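Local coordinates for protein arginine N-methyltransferase SFM1 (Saccharomyces cerevisiae, PDB 5C74) that transfers one methyl group from S-adenosyl-L-methionine to an arginine of ribosomal protein S3, as a SPOUT-family protein arginine methyltransferase, at residues L32-P38 / L55-D61. Numbering follows the deposited sequence.
Sequences LILSSLP and LRWTTKD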
loop_
_atom_site.group_PDB
_atom_site.type_symbol
_atom_site.label_atom_id
_atom_site.label_comp_id
_atom_site.label_asym_id
_atom_site.label_seq_id
_atom_site.Cartn_x
_atom_site.Cartn_y
_atom_site.Cartn_z
ATOM N N LEU A 32 -15.241 6.128 -11.196
ATOM C CA LEU A 32 -14.680 5.534 -9.982
ATOM C C LEU A 32 -14.405 6.650 -8.974
ATOM O O LEU A 32 -13.802 7.669 -9.318
ATOM C CB LEU A 32 -13.378 4.776 -10.270
ATOM C CG LEU A 32 -12.602 4.292 -9.030
ATOM C CD1 LEU A 32 -13.376 3.189 -8.263
ATOM C CD2 LEU A 32 -11.207 3.806 -9.400
ATOM N N ILE A 33 -14.830 6.461 -7.731
ATOM C CA ILE A 33 -14.453 7.399 -6.668
ATOM C C ILE A 33 -13.920 6.639 -5.461
ATOM O O ILE A 33 -14.542 5.673 -5.008
ATOM C CB ILE A 33 -15.641 8.280 -6.206
ATOM C CG1 ILE A 33 -16.352 8.924 -7.400
ATOM C CG2 ILE A 33 -15.152 9.359 -5.217
ATOM C CD1 ILE A 33 -17.540 8.115 -7.925
ATOM N N LEU A 34 -12.764 7.057 -4.944
ATOM C CA LEU A 34 -12.267 6.518 -3.683
ATOM C C LEU A 34 -12.779 7.412 -2.574
ATOM O O LEU A 34 -12.679 8.626 -2.676
ATOM C CB LEU A 34 -10.732 6.489 -3.635
ATOM C CG LEU A 34 -9.931 5.697 -4.662
ATOM C CD1 LEU A 34 -8.466 5.646 -4.188
ATOM C CD2 LEU A 34 -10.500 4.288 -4.842
ATOM N N SER A 35 -13.331 6.826 -1.520
ATOM C CA SER A 35 -13.886 7.624 -0.437
ATOM C C SER A 35 -13.325 7.194 0.913
ATOM O O SER A 35 -12.713 6.136 1.034
ATOM C CB SER A 35 -15.417 7.513 -0.420
ATOM O OG SER A 35 -15.802 6.186 -0.105
ATOM N N SER A 36 -13.572 8.023 1.920
ATOM C CA SER A 36 -13.117 7.802 3.291
ATOM C C SER A 36 -11.609 7.570 3.400
ATOM O O SER A 36 -11.167 6.837 4.286
ATOM C CB SER A 36 -13.875 6.629 3.935
ATOM O OG SER A 36 -15.262 6.950 4.053
ATOM N N LEU A 37 -10.826 8.229 2.546
ATOM C CA LEU A 37 -9.369 8.256 2.741
ATOM C C LEU A 37 -9.039 8.851 4.103
ATOM O O LEU A 37 -9.800 9.682 4.620
ATOM C CB LEU A 37 -8.674 9.059 1.636
ATOM C CG LEU A 37 -8.316 8.126 0.465
ATOM C CD1 LEU A 37 -9.554 7.821 -0.391
ATOM C CD2 LEU A 37 -7.203 8.672 -0.384
ATOM N N PRO A 38 -7.901 8.438 4.690
ATOM C CA PRO A 38 -7.464 9.002 5.970
ATOM C C PRO A 38 -7.447 10.525 5.938
ATOM O O PRO A 38 -7.147 11.151 4.909
ATOM C CB PRO A 38 -6.052 8.429 6.148
ATOM C CG PRO A 38 -6.096 7.122 5.383
ATOM C CD PRO A 38 -6.945 7.443 4.169
ATOM N N LEU A 55 -7.588 9.882 -11.204
ATOM C CA LEU A 55 -8.251 9.312 -10.031
ATOM C C LEU A 55 -8.980 10.360 -9.189
ATOM O O LEU A 55 -8.384 11.342 -8.760
ATOM C CB LEU A 55 -7.231 8.589 -9.143
ATOM C CG LEU A 55 -7.854 7.975 -7.885
ATOM C CD1 LEU A 55 -8.719 6.759 -8.243
ATOM C CD2 LEU A 55 -6.777 7.619 -6.868
ATOM N N ARG A 56 -10.264 10.133 -8.946
ATOM C CA ARG A 56 -11.034 10.943 -7.999
ATOM C C ARG A 56 -11.048 10.324 -6.615
ATOM O O ARG A 56 -11.375 9.144 -6.456
ATOM C CB ARG A 56 -12.479 11.104 -8.484
ATOM C CG ARG A 56 -12.583 11.791 -9.815
ATOM C CD ARG A 56 -14.016 11.787 -10.325
ATOM N NE ARG A 56 -14.159 12.737 -11.421
ATOM C CZ ARG A 56 -15.322 13.186 -11.885
ATOM N NH1 ARG A 56 -16.458 12.765 -11.352
ATOM N NH2 ARG A 56 -15.347 14.059 -12.884
ATOM N N TRP A 57 -10.728 11.130 -5.604
ATOM C CA TRP A 57 -10.675 10.629 -4.238
ATOM C C TRP A 57 -11.161 11.691 -3.269
ATOM O O TRP A 57 -11.085 12.887 -3.555
ATOM C CB TRP A 57 -9.246 10.214 -3.878
ATOM C CG TRP A 57 -8.297 11.345 -4.026
ATOM C CD1 TRP A 57 -7.698 11.772 -5.173
ATOM C CD2 TRP A 57 -7.863 12.233 -2.989
ATOM N NE1 TRP A 57 -6.914 12.874 -4.918
ATOM C CE2 TRP A 57 -6.993 13.172 -3.583
ATOM C CE3 TRP A 57 -8.129 12.327 -1.621
ATOM C CZ2 TRP A 57 -6.370 14.185 -2.850
ATOM C CZ3 TRP A 57 -7.509 13.350 -0.891
ATOM C CH2 TRP A 57 -6.645 14.258 -1.512
ATOM N N THR A 58 -11.628 11.264 -2.102
ATOM C CA THR A 58 -11.987 12.222 -1.062
ATOM C C THR A 58 -11.821 11.596 0.308
ATOM O O THR A 58 -11.899 10.371 0.451
ATOM C CB THR A 58 -13.428 12.726 -1.235
ATOM O OG1 THR A 58 -13.761 13.601 -0.159
ATOM C CG2 THR A 58 -14.406 11.557 -1.250
ATOM N N THR A 59 -11.558 12.428 1.316
ATOM C CA THR A 59 -11.530 11.914 2.686
ATOM C C THR A 59 -12.955 11.801 3.232
ATOM O O THR A 59 -13.195 11.122 4.226
ATOM C CB THR A 59 -10.707 12.797 3.621
ATOM O OG1 THR A 59 -11.302 14.098 3.687
ATOM C CG2 THR A 59 -9.283 12.948 3.081
ATOM N N LYS A 60 -13.905 12.465 2.579
ATOM C CA LYS A 60 -15.307 12.347 2.999
ATOM C C LYS A 60 -15.844 10.945 2.719
ATOM O O LYS A 60 -15.312 10.244 1.864
ATOM C CB LYS A 60 -16.180 13.373 2.272
ATOM C CG LYS A 60 -15.784 14.827 2.522
ATOM C CD LYS A 60 -16.791 15.762 1.873
ATOM C CE LYS A 60 -16.365 17.218 2.012
ATOM N NZ LYS A 60 -15.052 17.521 1.348
ATOM N N ASP A 61 -16.917 10.539 3.393
ATOM C CA ASP A 61 -17.482 9.237 3.064
ATOM C C ASP A 61 -18.369 9.359 1.828
ATOM O O ASP A 61 -18.462 10.434 1.218
ATOM C CB ASP A 61 -18.247 8.625 4.254
ATOM C CG ASP A 61 -19.556 9.348 4.594
ATOM O OD1 ASP A 61 -20.085 10.155 3.796
ATOM O OD2 ASP A 61 -20.077 9.071 5.694
HETATM O O HOH W 1 -11.478 8.307 -10.607
#
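Leu34 and Trp57 pair in parallel where strand 56-57 edges the six-stranded sheet of this SPOUT-family protein. Strand 32-35, helix 48-52 and strand 56-57 form a beta-alpha-beta unit. Leu34 N gives a nearly straight bond (174°) to Arg56 O at 2.9 Å. Leu34 O accepts from Thr58 N. Nearer the start of the strands, a water links Leu32 O to Arg56 N.

Leu34 can be followed outward. Leu34 CB meets Trp57 CB at 4.0 Å. With chi1 at -59°, Leu34 CG lies beside its own backbone N and approaches Leu55 CD1 at 3.9 Å. Leu34 CD1 reaches Leu55 CD2 at 3.7 Å, the two side chains crossing at about a right angle. Tyr20 of helix 14-27 also packs on Leu34.

Beyond strand 32-35, Leu37 N bonds to Thr58 O, and Leu37 CD2 comes near Trp57 CE3. Thr58 OG1 accepts from Lys60 N at 3.0 Å, an ST turn, and also bonds Asp68. An alanine here is likely to leave both Lys60 N and Asp68 without this hydroxyl, and the turn less fixed. Lys60 O, at this turn, accepts from Ser36 N at 2.8 Å, with the nitrogen 44° out of the carbonyl plane.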